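Local coordinates for protein superoxide dismutase [Mn/Fe] (Porphyromonas gingivalis, PDB 1UES) that catalyses the dismutation of superoxide radicals to oxygen and hydrogen peroxide, using one manganese or iron ion per subunit of a homodimer, at residues T34-L39 and G69-H74; T55-S60 and N144-G149; T79-G84 and K176-I181; W123-S128 and L153-V158. The protein carries 1 engineered substitution. All coordinates share one frame; numbering follows the deposited sequence.

Contact 1: T34-L39 and G69-H74; sequences TYVDNL and GQTLNH. With MN (manganese (II) ion), chain E.
Gln70 lies against the ring of Tyr35, and its side chain can be followed from the ring centre out to the hydroxyl. CB sits almost on the ring normal, 3.4 Å from the centroid of Tyr35, in a CH-pi contact. CG lies over the CE1 and CZ side of the same ring, and the bend at chi2 (-57°) then turns the amide toward Tyr35 OH. NE2 donates to this oxygen at 3.0 Å, in the plane of the amide and nearly straight (175°), although amide and ring stand almost perpendicular. NE2 also donates to the manganese-bound water, and OE1 accepts from Trp123 NE1; with both ends engaged, the amide orientation is fixed, and Gln70 links the tyrosine to that water. The His74 ring lies near parallel to that of Tyr35 (29°) but slid aside, so they barely overlap, His74 CE1 being 3.5 Å from Tyr35 CE2. His74 NE2 binds manganese at 2.2 Å, and ND1 donates to Gln70 O at 2.6 Å, so the imidazole is held from within its own helix. Thr71 CG2 meets Val36 CG2 at 4.0 Å; its OG1, bonded to Asn67 O, lies near Leu39 CD2. Helices 21-42 and 62-79 run roughly antiparallel as the family's helical hairpin; helix 53-59 adds Leu53 against Leu39 and Thr71, and Phe119 of the second subunit packs on Tyr35 and Gln70.

Contact 2: T55-S60 and N144-G149; sequences TIVQKS and NPVRKG
Val57 opens the contact by meeting Val146 methyl to methyl: its CG1, anti to the backbone N (chi1 179°), comes within 3.2 Å of Val146 CG2, tighter than usual van der Waals contact. The two side chains cross at about a right angle, and the same CG1 also reaches CB of Asn144. The carbonyl of Val57 faces the aliphatic part of Arg147 and accepts a hydrogen bond from a water. One residue on, Gln58 lies on the solvent-exposed side, where a second water donates both to its OE1 and to Val146 O, bridging helix and loop. At Ser60 the chain leaves helical geometry, and its carbonyl is turned to the arginine. Arg147 NH2 donates to Ser60 O at 3.1 Å, nearly straight (172°), lying in the guanidinium plane and on a lone pair of the carbonyl. The first water, held by Arg147 NE at 2.8 Å, donates to Ser60 O and to Val57 O, so the guanidinium edge grips the helix end both directly and through solvent. Ser60 OG turns back to Ile56 O at 2.7 Å, joining Ser60 N on that carbonyl. The contact ties the end of helix 53-59 to the 3-10 turn between strands 134-140 and 151-157; Phe65 of helix 62-79 makes a cation-pi contact with Arg147, and Pro145 rests on Trp125 and Ala127 of strand 122-128.

Contact 3: T79-G84 and K176-I181; sequences TQFRPG and KDLWSI
Arg82 N donates to Ile181 O at 2.9 Å, a bond that joins the extended chain after helix 62-79 to the chain about the end of helix 171-178, and Phe81 CA adds a CA-H...O contact to the same oxygen. The side chain of Ile181 then reaches over one face of the Phe81 ring. CG1 lies between the backbone N and the carbonyl carbon (chi1 51°), and the chain continues extended to CD1, which stands 3.8 Å from the centroid of the Phe81 ring as a CH-pi contact. Ile181 CG1 itself touches Phe81 CD1 at 3.6 Å. The opposite face carries CG of Gln80, so the phenyl is sandwiched between aliphatic groups, while its far end, CZ, meets Leu178 CD2 at 4.0 Å. Tyr77 stands edge-to-face with the same ring. The guanidinium of Arg82 turns back on its own segment, where NH1 donates to Phe81 O at 2.9 Å and to Thr79 O at 3.1 Å, in both cases from above the carbonyl plane. Gln80, on the ring face opposite Ile181, bonds through NE2 to Thr155 O of strand 151-157 and through OE1 to Arg190. A water donates to both Arg82 O and Ser180 O. The join thus combines an apolar stack around one phenyl with a short polar seam, in which the positively charged guanidinium donates to two carbonyls of its own segment and would probably stiffen it.

Contact 4: W123-S128 and L153-V158; sequences WVWLAS and LLTFDV. Engineered in segment 153-158: Thr155 (natural residue Gly). With MN (manganese (II) ion), chain E.
Trp123 and Asp157 lie stacked at one end of an antiparallel strand pair in the three-stranded sheet of the C-terminal domain, with the indole and carboxylate planes 9° apart. Asp157 CG, anti to the backbone N (chi1 -172°), carries the carboxylate over one indole face; Trp123 CH2 approaches CG of Asp157 at 3.5 Å. Both indole nitrogens find partners on helix 62-79, Trp125 NE1 on Asn73 and that of Trp123 on Gln70. Next along this face, the engineered Thr155 sets its CB and CG2 over the six-membered ring of Trp125. Its OG1 is near the plane of the Trp123 ring, at the edge, 3.4 Å from CE3 of Trp123, and donates to Val124 O at 2.8 Å from above the carbonyl plane, beside the backbone bond from Phe156 N. On the other face Val124 and Phe156 lie side by side, pointing the same way, with CG1 of Val124 at 3.3 Å from CB of Phe156. Leu153 and Leu154 both face Leu126 in a classic beta bulge: Leu153 N bonds to Leu126 O at 2.9 Å and Leu154 N only weakly. Asp157 OD1 accepts from Trp159 N and, weakly, from the metal-bound water, while OD2 binds manganese at 2.1 Å.

How the contacts relate
Contacts 1 and 4 meet at the manganese site, to which they bring His74 and Asp157; His27 and His161 complete the protein ligands, and one metal-bound water belongs to both contacts. Asn73 OD1 to Trp125 NE1, 2.9 Å, joins helix 62-79 to the sheet alongside the Gln70-Trp123 bond. Contact 2 touches both: Asn144 lies against Leu72, and Pro145 CD is 3.4 Å from Trp125 CD1, with the side chain of Asn144 about 12 Å from the metal. Contact 3 abuts the sheet through Gln80 on Thr155 and through Leu178 CD1, 3.3 Å from Phe156 CG. The centres of contacts 2 and 3 are about 26 Å apart, on opposite sides of the chain's centre.

Contact 1: T34-L39 and G69-H74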
loop_
_atom_site.group_PDB
_atom_site.type_symbol
_atom_site.label_atom_id
_atom_site.label_comp_id
_atom_site.label_asym_id
_atom_site.label_seq_id
_atom_site.Cartn_x
_atom_site.Cartn_y
_atom_site.Cartn_z
ATOM N N THR A 34 6.326 10.441 10.654
ATOM C CA THR A 34 7.219 9.294 10.617
ATOM C C THR A 34 8.199 9.368 9.438
ATOM O O THR A 34 9.395 9.043 9.583
ATOM C CB THR A 34 6.406 7.976 10.542
ATOM O OG1 THR A 34 5.667 7.817 11.760
ATOM C CG2 THR A 34 7.298 6.794 10.364
ATOM N N TYR A 35 7.704 9.809 8.279
ATOM C CA TYR A 35 8.560 9.935 7.098
ATOM C C TYR A 35 9.669 10.949 7.351
ATOM O O TYR A 35 10.828 10.716 6.973
ATOM C CB TYR A 35 7.755 10.401 5.877
ATOM C CG TYR A 35 6.884 9.318 5.309
ATOM C CD1 TYR A 35 7.412 8.046 5.052
ATOM C CD2 TYR A 35 5.532 9.540 5.046
ATOM C CE1 TYR A 35 6.616 7.021 4.537
ATOM C CE2 TYR A 35 4.732 8.505 4.531
ATOM C CZ TYR A 35 5.279 7.269 4.282
ATOM O OH TYR A 35 4.538 6.249 3.741
ATOM N N VAL A 36 9.291 12.082 7.940
ATOM C CA VAL A 36 10.225 13.158 8.245
ATOM C C VAL A 36 11.266 12.691 9.273
ATOM O O VAL A 36 12.483 12.906 9.088
ATOM C CB VAL A 36 9.475 14.413 8.780
ATOM C CG1 VAL A 36 10.473 15.487 9.224
ATOM C CG2 VAL A 36 8.536 14.964 7.669
ATOM N N ASP A 37 10.794 12.025 10.332
ATOM C CA ASP A 37 11.710 11.527 11.368
ATOM C C ASP A 37 12.692 10.487 10.811
ATOM O O ASP A 37 13.915 10.536 11.079
ATOM C CB ASP A 37 10.915 10.927 12.526
ATOM C CG ASP A 37 10.179 11.973 13.349
ATOM O OD1 ASP A 37 10.428 13.203 13.175
ATOM O OD2 ASP A 37 9.318 11.559 14.169
ATOM N N ASN A 38 12.184 9.550 10.011
ATOM C CA ASN A 38 13.047 8.529 9.438
ATOM C C ASN A 38 14.022 9.167 8.469
ATOM O O ASN A 38 15.185 8.790 8.416
ATOM C CB ASN A 38 12.219 7.480 8.685
ATOM C CG ASN A 38 11.421 6.575 9.619
ATOM O OD1 ASN A 38 11.625 6.569 10.852
ATOM N ND2 ASN A 38 10.503 5.790 9.029
ATOM N N LEU A 39 13.555 10.146 7.696
ATOM C CA LEU A 39 14.448 10.771 6.741
ATOM C C LEU A 39 15.570 11.466 7.514
ATOM O O LEU A 39 16.725 11.332 7.160
ATOM C CB LEU A 39 13.688 11.800 5.897
ATOM C CG LEU A 39 14.579 12.668 5.014
ATOM C CD1 LEU A 39 15.323 11.778 4.040
ATOM C CD2 LEU A 39 13.710 13.699 4.285
ATOM N N GLY A 69 11.126 10.831 -0.842
ATOM C CA GLY A 69 10.062 10.881 -1.823
ATOM C C GLY A 69 8.729 11.046 -1.131
ATOM O O GLY A 69 7.934 11.865 -1.572
ATOM N N GLN A 70 8.513 10.305 -0.041
ATOM C CA GLN A 70 7.245 10.420 0.691
ATOM C C GLN A 70 7.100 11.802 1.315
ATOM O O GLN A 70 6.002 12.371 1.298
ATOM C CB GLN A 70 7.128 9.328 1.758
ATOM C CG GLN A 70 6.742 7.946 1.189
ATOM C CD GLN A 70 5.418 7.960 0.399
ATOM O OE1 GLN A 70 5.375 8.410 -0.747
ATOM N NE2 GLN A 70 4.352 7.460 1.011
ATOM N N THR A 71 8.185 12.360 1.855
ATOM C CA THR A 71 8.094 13.684 2.444
ATOM C C THR A 71 7.724 14.697 1.376
ATOM O O THR A 71 6.792 15.465 1.539
ATOM C CB THR A 71 9.402 14.098 3.145
ATOM O OG1 THR A 71 9.657 13.178 4.195
ATOM C CG2 THR A 71 9.291 15.465 3.765
ATOM N N LEU A 72 8.419 14.669 0.249
ATOM C CA LEU A 72 8.101 15.616 -0.795
ATOM C C LEU A 72 6.683 15.437 -1.350
ATOM O O LEU A 72 5.962 16.413 -1.557
ATOM C CB LEU A 72 9.125 15.490 -1.925
ATOM C CG LEU A 72 8.782 16.380 -3.112
ATOM C CD1 LEU A 72 8.826 17.835 -2.694
ATOM C CD2 LEU A 72 9.744 16.100 -4.270
ATOM N N ASN A 73 6.286 14.193 -1.580
ATOM C CA ASN A 73 4.970 13.927 -2.119
ATOM C C ASN A 73 3.904 14.498 -1.170
ATOM O O ASN A 73 2.959 15.145 -1.607
ATOM C CB ASN A 73 4.725 12.403 -2.291
ATOM C CG ASN A 73 5.325 11.850 -3.584
ATOM O OD1 ASN A 73 5.254 12.503 -4.611
ATOM N ND2 ASN A 73 5.901 10.648 -3.527
ATOM N N HIS A 74 4.044 14.248 0.122
ATOM C CA HIS A 74 3.028 14.730 1.056
ATOM C C HIS A 74 3.045 16.226 1.175
ATOM O O HIS A 74 1.995 16.830 1.337
ATOM C CB HIS A 74 3.196 14.083 2.424
ATOM C CG HIS A 74 2.797 12.644 2.430
ATOM N ND1 HIS A 74 3.670 11.634 2.112
ATOM C CD2 HIS A 74 1.606 12.054 2.660
ATOM C CE1 HIS A 74 3.043 10.473 2.141
ATOM N NE2 HIS A 74 1.785 10.698 2.474
HETATM MN MN MN E . 0.095 9.326 2.152
HETATM O O HOH W 1 1.385 8.173 0.730
#

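Contact 2: T55-S60 and N144-G149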
loop_
_atom_site.group_PDB
_atom_site.type_symbol
_atom_site.label_atom_id
_atom_site.label_comp_id
_atom_site.label_asym_id
_atom_site.label_seq_id
_atom_site.Cartn_x
_atom_site.Cartn_y
_atom_site.Cartn_z
ATOM N N THR A 55 16.897 17.893 -3.655
ATOM C CA THR A 55 18.145 17.250 -4.079
ATOM C C THR A 55 18.142 15.789 -3.641
ATOM O O THR A 55 18.528 14.897 -4.380
ATOM C CB THR A 55 19.364 17.967 -3.453
ATOM O OG1 THR A 55 19.450 19.295 -3.983
ATOM C CG2 THR A 55 20.663 17.220 -3.743
ATOM N N ILE A 56 17.691 15.533 -2.421
ATOM C CA ILE A 56 17.671 14.155 -1.966
ATOM C C ILE A 56 16.724 13.295 -2.807
ATOM O O ILE A 56 17.023 12.141 -3.086
ATOM C CB ILE A 56 17.260 14.068 -0.476
ATOM C CG1 ILE A 56 18.223 14.905 0.369
ATOM C CG2 ILE A 56 17.269 12.619 -0.028
ATOM C CD1 ILE A 56 17.742 15.111 1.820
ATOM N N VAL A 57 15.574 13.844 -3.199
ATOM C CA VAL A 57 14.645 13.058 -3.998
ATOM C C VAL A 57 15.195 12.802 -5.404
ATOM O O VAL A 57 14.945 11.754 -5.976
ATOM C CB VAL A 57 13.242 13.738 -4.113
ATOM C CG1 VAL A 57 12.311 12.873 -4.986
ATOM C CG2 VAL A 57 12.617 13.918 -2.714
ATOM N N GLN A 58 15.932 13.761 -5.949
ATOM C CA GLN A 58 16.510 13.585 -7.288
ATOM C C GLN A 58 17.680 12.618 -7.329
ATOM O O GLN A 58 17.931 11.986 -8.362
ATOM C CB GLN A 58 17.021 14.907 -7.862
ATOM C CG GLN A 58 16.108 16.088 -7.752
ATOM C CD GLN A 58 16.759 17.367 -8.230
ATOM O OE1 GLN A 58 16.203 18.076 -9.070
ATOM N NE2 GLN A 58 17.934 17.683 -7.689
ATOM N N LYS A 59 18.389 12.471 -6.212
ATOM C CA LYS A 59 19.589 11.633 -6.210
ATOM C C LYS A 59 19.645 10.381 -5.352
ATOM O O LYS A 59 20.390 9.448 -5.658
ATOM C CB LYS A 59 20.811 12.477 -5.822
ATOM C CG LYS A 59 20.891 13.896 -6.398
ATOM C CD LYS A 59 21.954 14.705 -5.628
ATOM C CE LYS A 59 23.009 15.284 -6.546
ATOM N NZ LYS A 59 22.839 16.760 -6.719
ATOM N N SER A 60 18.905 10.351 -4.256
ATOM C CA SER A 60 18.985 9.203 -3.379
ATOM C C SER A 60 18.323 7.931 -3.856
ATOM O O SER A 60 17.604 7.915 -4.858
ATOM C CB SER A 60 18.440 9.569 -1.998
ATOM O OG SER A 60 17.031 9.671 -2.023
ATOM N N ASN A 144 8.197 10.134 -7.454
ATOM C CA ASN A 144 7.870 11.528 -7.680
ATOM C C ASN A 144 8.503 11.939 -9.016
ATOM O O ASN A 144 9.645 11.592 -9.283
ATOM C CB ASN A 144 8.418 12.375 -6.527
ATOM C CG ASN A 144 8.001 13.819 -6.632
ATOM O OD1 ASN A 144 7.126 14.316 -5.883
ATOM N ND2 ASN A 144 8.604 14.509 -7.559
ATOM N N PRO A 145 7.774 12.699 -9.855
ATOM C CA PRO A 145 8.229 13.175 -11.173
ATOM C C PRO A 145 9.581 13.854 -11.161
ATOM O O PRO A 145 10.279 13.870 -12.180
ATOM C CB PRO A 145 7.140 14.147 -11.604
ATOM C CG PRO A 145 5.925 13.664 -10.920
ATOM C CD PRO A 145 6.407 13.156 -9.570
ATOM N N VAL A 146 9.945 14.434 -10.027
ATOM C CA VAL A 146 11.242 15.090 -9.947
ATOM C C VAL A 146 12.381 14.111 -10.173
ATOM O O VAL A 146 13.485 14.500 -10.561
ATOM C CB VAL A 146 11.472 15.840 -8.591
ATOM C CG1 VAL A 146 10.318 16.732 -8.300
ATOM C CG2 VAL A 146 11.708 14.858 -7.461
ATOM N N ARG A 147 12.143 12.828 -9.940
ATOM C CA ARG A 147 13.217 11.871 -10.153
ATOM C C ARG A 147 13.489 11.709 -11.659
ATOM O O ARG A 147 14.484 11.103 -12.050
ATOM C CB ARG A 147 12.863 10.516 -9.523
ATOM C CG ARG A 147 14.065 9.740 -8.987
ATOM C CD ARG A 147 13.640 8.353 -8.505
ATOM N NE ARG A 147 14.588 7.782 -7.542
ATOM C CZ ARG A 147 14.586 6.511 -7.157
ATOM N NH1 ARG A 147 13.683 5.665 -7.650
ATOM N NH2 ARG A 147 15.481 6.085 -6.274
ATOM N N LYS A 148 12.600 12.273 -12.482
ATOM C CA LYS A 148 12.690 12.210 -13.948
ATOM C C LYS A 148 12.936 13.587 -14.568
ATOM O O LYS A 148 12.846 13.758 -15.779
ATOM C CB LYS A 148 11.373 11.666 -14.509
ATOM C CG LYS A 148 11.457 10.296 -15.107
ATOM C CD LYS A 148 10.094 9.894 -15.659
ATOM C CE LYS A 148 8.960 10.529 -14.878
ATOM N NZ LYS A 148 8.626 9.709 -13.683
ATOM N N GLY A 149 13.203 14.578 -13.735
ATOM C CA GLY A 149 13.437 15.927 -14.220
ATOM C C GLY A 149 12.167 16.717 -14.504
ATOM O O GLY A 149 12.224 17.869 -14.920
HETATM O O HOH W 2 16.687 9.472 -6.674
HETATM O O HOH W 3 14.483 17.227 -10.972
#

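Contact 3: T79-G84 and K176-I181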
loop_
_atom_site.group_PDB
_atom_site.type_symbol
_atom_site.label_atom_id
_atom_site.label_comp_id
_atom_site.label_asym_id
_atom_site.label_seq_id
_atom_site.Cartn_x
_atom_site.Cartn_y
_atom_site.Cartn_z
ATOM N N THR A 79 -0.424 20.707 0.547
ATOM C CA THR A 79 -0.510 22.135 0.254
ATOM C C THR A 79 -1.340 22.518 -0.960
ATOM O O THR A 79 -1.586 23.706 -1.185
ATOM C CB THR A 79 0.886 22.783 0.149
ATOM O OG1 THR A 79 1.691 22.108 -0.823
ATOM C CG2 THR A 79 1.549 22.761 1.499
ATOM N N GLN A 80 -1.830 21.541 -1.710
ATOM C CA GLN A 80 -2.577 21.898 -2.904
ATOM C C GLN A 80 -4.076 21.949 -2.688
ATOM O O GLN A 80 -4.807 22.286 -3.615
ATOM C CB GLN A 80 -2.271 20.920 -4.041
ATOM C CG GLN A 80 -2.917 19.555 -3.818
ATOM C CD GLN A 80 -2.266 18.388 -4.549
ATOM O OE1 GLN A 80 -1.309 18.521 -5.331
ATOM N NE2 GLN A 80 -2.798 17.206 -4.287
ATOM N N PHE A 81 -4.509 21.625 -1.481
ATOM C CA PHE A 81 -5.939 21.587 -1.150
ATOM C C PHE A 81 -6.409 22.768 -0.323
ATOM O O PHE A 81 -5.650 23.308 0.477
ATOM C CB PHE A 81 -6.260 20.296 -0.360
ATOM C CG PHE A 81 -5.959 19.024 -1.094
ATOM C CD1 PHE A 81 -6.387 18.824 -2.404
ATOM C CD2 PHE A 81 -5.277 17.987 -0.450
ATOM C CE1 PHE A 81 -6.142 17.606 -3.059
ATOM C CE2 PHE A 81 -5.032 16.773 -1.095
ATOM C CZ PHE A 81 -5.462 16.579 -2.396
ATOM N N ARG A 82 -7.674 23.156 -0.522
ATOM C CA ARG A 82 -8.292 24.226 0.235
ATOM C C ARG A 82 -9.791 24.069 0.194
ATOM O O ARG A 82 -10.328 23.484 -0.740
ATOM C CB ARG A 82 -7.992 25.614 -0.368
ATOM C CG ARG A 82 -6.539 26.072 -0.278
ATOM C CD ARG A 82 -6.157 26.425 1.158
ATOM N NE ARG A 82 -4.888 27.156 1.198
ATOM C CZ ARG A 82 -3.712 26.626 0.866
ATOM N NH1 ARG A 82 -3.643 25.357 0.475
ATOM N NH2 ARG A 82 -2.608 27.373 0.908
ATOM N N PRO A 83 -10.475 24.538 1.245
ATOM C CA PRO A 83 -11.934 24.454 1.256
ATOM C C PRO A 83 -12.421 25.639 0.399
ATOM O O PRO A 83 -11.669 26.598 0.158
ATOM C CB PRO A 83 -12.290 24.642 2.724
ATOM C CG PRO A 83 -11.204 25.531 3.259
ATOM C CD PRO A 83 -9.947 25.125 2.492
ATOM N N GLY A 84 -13.671 25.567 -0.056
ATOM C CA GLY A 84 -14.244 26.627 -0.867
ATOM C C GLY A 84 -13.598 26.800 -2.221
ATOM O O GLY A 84 -13.678 27.885 -2.824
ATOM N N LYS A 176 -12.712 10.720 -7.181
ATOM C CA LYS A 176 -13.706 11.624 -7.757
ATOM C C LYS A 176 -13.973 12.812 -6.818
ATOM O O LYS A 176 -14.170 13.944 -7.291
ATOM C CB LYS A 176 -14.983 10.841 -8.132
ATOM C CG LYS A 176 -16.000 10.685 -7.048
ATOM C CD LYS A 176 -16.708 9.323 -7.140
ATOM C CE LYS A 176 -17.744 9.174 -6.043
ATOM N NZ LYS A 176 -17.377 10.022 -4.885
ATOM N N ASP A 177 -13.928 12.586 -5.504
ATOM C CA ASP A 177 -14.154 13.638 -4.536
ATOM C C ASP A 177 -12.954 14.561 -4.362
ATOM O O ASP A 177 -13.116 15.683 -3.938
ATOM C CB ASP A 177 -14.502 13.071 -3.148
ATOM C CG ASP A 177 -15.943 12.585 -3.045
ATOM O OD1 ASP A 177 -16.819 13.126 -3.766
ATOM O OD2 ASP A 177 -16.191 11.663 -2.236
ATOM N N LEU A 178 -11.748 14.105 -4.687
ATOM C CA LEU A 178 -10.594 14.962 -4.477
ATOM C C LEU A 178 -10.684 16.217 -5.298
ATOM O O LEU A 178 -10.172 17.259 -4.907
ATOM C CB LEU A 178 -9.308 14.213 -4.814
ATOM C CG LEU A 178 -8.800 13.245 -3.756
ATOM C CD1 LEU A 178 -7.548 12.539 -4.344
ATOM C CD2 LEU A 178 -8.480 13.968 -2.438
ATOM N N TRP A 179 -11.330 16.125 -6.454
ATOM C CA TRP A 179 -11.424 17.317 -7.297
ATOM C C TRP A 179 -12.086 18.504 -6.619
ATOM O O TRP A 179 -11.758 19.672 -6.909
ATOM C CB TRP A 179 -12.142 16.972 -8.596
ATOM C CG TRP A 179 -11.491 15.890 -9.343
ATOM C CD1 TRP A 179 -11.911 14.584 -9.437
ATOM C CD2 TRP A 179 -10.271 15.973 -10.098
ATOM N NE1 TRP A 179 -11.023 13.862 -10.200
ATOM C CE2 TRP A 179 -10.012 14.683 -10.615
ATOM C CE3 TRP A 179 -9.367 17.017 -10.383
ATOM C CZ2 TRP A 179 -8.891 14.396 -11.405
ATOM C CZ3 TRP A 179 -8.237 16.719 -11.182
ATOM C CH2 TRP A 179 -8.020 15.425 -11.673
ATOM N N SER A 180 -12.994 18.220 -5.689
ATOM C CA SER A 180 -13.706 19.259 -4.980
ATOM C C SER A 180 -12.833 20.067 -4.013
ATOM O O SER A 180 -13.230 21.154 -3.599
ATOM C CB SER A 180 -14.910 18.663 -4.238
ATOM O OG SER A 180 -14.526 17.925 -3.077
ATOM N N ILE A 181 -11.656 19.554 -3.639
ATOM C CA ILE A 181 -10.794 20.321 -2.731
ATOM C C ILE A 181 -9.498 20.821 -3.364
ATOM O O ILE A 181 -8.646 21.402 -2.680
ATOM C CB ILE A 181 -10.415 19.531 -1.465
ATOM C CG1 ILE A 181 -9.868 18.157 -1.822
ATOM C CG2 ILE A 181 -11.640 19.438 -0.535
ATOM C CD1 ILE A 181 -9.340 17.396 -0.625
HETATM O O HOH W 4 -12.813 23.095 -1.761
#

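Contact 4: W123-S128 and L153-V158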
loop_
_atom_site.group_PDB
_atom_site.type_symbol
_atom_site.label_atom_id
_atom_site.label_comp_id
_atom_site.label_asym_id
_atom_site.label_seq_id
_atom_site.Cartn_x
_atom_site.Cartn_y
_atom_site.Cartn_z
ATOM N N TRP A 123 1.219 6.979 -6.109
ATOM C CA TRP A 123 0.700 8.314 -6.407
ATOM C C TRP A 123 0.420 8.499 -7.880
ATOM O O TRP A 123 1.162 7.970 -8.699
ATOM C CB TRP A 123 1.743 9.371 -6.065
ATOM C CG TRP A 123 2.281 9.275 -4.688
ATOM C CD1 TRP A 123 3.201 8.365 -4.226
ATOM C CD2 TRP A 123 1.930 10.102 -3.571
ATOM N NE1 TRP A 123 3.440 8.576 -2.887
ATOM C CE2 TRP A 123 2.678 9.629 -2.461
ATOM C CE3 TRP A 123 1.065 11.193 -3.392
ATOM C CZ2 TRP A 123 2.582 10.212 -1.190
ATOM C CZ3 TRP A 123 0.971 11.772 -2.115
ATOM C CH2 TRP A 123 1.728 11.274 -1.040
ATOM N N VAL A 124 -0.647 9.229 -8.219
ATOM C CA VAL A 124 -0.872 9.541 -9.627
ATOM C C VAL A 124 -0.462 11.037 -9.651
ATOM O O VAL A 124 -0.828 11.820 -8.762
ATOM C CB VAL A 124 -2.341 9.311 -10.078
ATOM C CG1 VAL A 124 -3.296 9.964 -9.143
ATOM C CG2 VAL A 124 -2.524 9.816 -11.506
ATOM N N TRP A 125 0.364 11.387 -10.623
ATOM C CA TRP A 125 0.891 12.740 -10.739
ATOM C C TRP A 125 0.580 13.411 -12.074
ATOM O O TRP A 125 0.576 12.756 -13.117
ATOM C CB TRP A 125 2.425 12.674 -10.588
ATOM C CG TRP A 125 2.939 12.861 -9.188
ATOM C CD1 TRP A 125 3.457 11.900 -8.349
ATOM C CD2 TRP A 125 2.997 14.093 -8.472
ATOM N NE1 TRP A 125 3.837 12.484 -7.143
ATOM C CE2 TRP A 125 3.562 13.822 -7.196
ATOM C CE3 TRP A 125 2.625 15.405 -8.781
ATOM C CZ2 TRP A 125 3.757 14.825 -6.234
ATOM C CZ3 TRP A 125 2.815 16.403 -7.822
ATOM C CH2 TRP A 125 3.376 16.107 -6.561
ATOM N N LEU A 126 0.288 14.706 -12.024
ATOM C CA LEU A 126 0.122 15.495 -13.229
ATOM C C LEU A 126 1.478 16.215 -13.194
ATOM O O LEU A 126 1.847 16.809 -12.183
ATOM C CB LEU A 126 -1.009 16.500 -13.124
ATOM C CG LEU A 126 -1.007 17.500 -14.292
ATOM C CD1 LEU A 126 -1.281 16.770 -15.617
ATOM C CD2 LEU A 126 -2.031 18.565 -14.037
ATOM N N ALA A 127 2.250 16.097 -14.268
ATOM C CA ALA A 127 3.563 16.724 -14.308
ATOM C C ALA A 127 3.776 17.483 -15.627
ATOM O O ALA A 127 3.058 17.263 -16.599
ATOM C CB ALA A 127 4.644 15.657 -14.140
ATOM N N SER A 128 4.723 18.418 -15.646
ATOM C CA SER A 128 5.011 19.147 -16.883
ATOM C C SER A 128 6.520 19.108 -17.156
ATOM O O SER A 128 7.323 18.907 -16.229
ATOM C CB SER A 128 4.554 20.612 -16.787
ATOM O OG SER A 128 5.201 21.307 -15.734
ATOM N N LEU A 153 2.938 18.884 -10.541
ATOM C CA LEU A 153 1.868 19.869 -10.417
ATOM C C LEU A 153 0.723 19.519 -9.494
ATOM O O LEU A 153 0.324 20.319 -8.658
ATOM C CB LEU A 153 1.275 20.196 -11.787
ATOM C CG LEU A 153 2.271 20.457 -12.909
ATOM C CD1 LEU A 153 1.498 20.764 -14.179
ATOM C CD2 LEU A 153 3.153 21.648 -12.538
ATOM N N LEU A 154 0.188 18.313 -9.660
ATOM C CA LEU A 154 -0.937 17.883 -8.862
ATOM C C LEU A 154 -0.819 16.384 -8.596
ATOM O O LEU A 154 -0.513 15.620 -9.499
ATOM C CB LEU A 154 -2.243 18.163 -9.629
ATOM C CG LEU A 154 -3.487 17.443 -9.118
ATOM C CD1 LEU A 154 -3.938 18.124 -7.819
ATOM C CD2 LEU A 154 -4.613 17.463 -10.198
ATOM N N THR A 155 -1.023 15.972 -7.348
ATOM C CA THR A 155 -0.961 14.532 -7.085
ATOM C C THR A 155 -2.100 14.016 -6.246
ATOM O O THR A 155 -2.598 14.711 -5.360
ATOM C CB THR A 155 0.382 14.106 -6.395
ATOM O OG1 THR A 155 0.457 12.672 -6.374
ATOM C CG2 THR A 155 0.482 14.639 -4.934
ATOM N N PHE A 156 -2.529 12.781 -6.534
ATOM C CA PHE A 156 -3.540 12.125 -5.720
ATOM C C PHE A 156 -2.775 10.940 -5.053
ATOM O O PHE A 156 -2.107 10.175 -5.726
ATOM C CB PHE A 156 -4.688 11.559 -6.557
ATOM C CG PHE A 156 -5.654 12.599 -7.087
ATOM C CD1 PHE A 156 -5.511 13.947 -6.765
ATOM C CD2 PHE A 156 -6.707 12.206 -7.911
ATOM C CE1 PHE A 156 -6.410 14.918 -7.256
ATOM C CE2 PHE A 156 -7.614 13.157 -8.412
ATOM C CZ PHE A 156 -7.469 14.504 -8.089
ATOM N N ASP A 157 -2.834 10.858 -3.730
ATOM C CA ASP A 157 -2.181 9.786 -2.985
ATOM C C ASP A 157 -3.098 8.569 -3.037
ATOM O O ASP A 157 -4.269 8.666 -2.617
ATOM C CB ASP A 157 -2.035 10.274 -1.554
ATOM C CG ASP A 157 -1.205 9.365 -0.685
ATOM O OD1 ASP A 157 -0.721 8.328 -1.177
ATOM O OD2 ASP A 157 -1.077 9.757 0.505
ATOM N N VAL A 158 -2.599 7.434 -3.547
ATOM C CA VAL A 158 -3.437 6.248 -3.572
ATOM C C VAL A 158 -2.950 5.178 -2.628
ATOM O O VAL A 158 -3.338 4.011 -2.726
ATOM C CB VAL A 158 -3.745 5.714 -5.009
ATOM C CG1 VAL A 158 -4.456 6.833 -5.808
ATOM C CG2 VAL A 158 -2.462 5.273 -5.723
HETATM MN MN MN E . 0.095 9.326 2.152
HETATM O O HOH W 1 1.385 8.173 0.730
#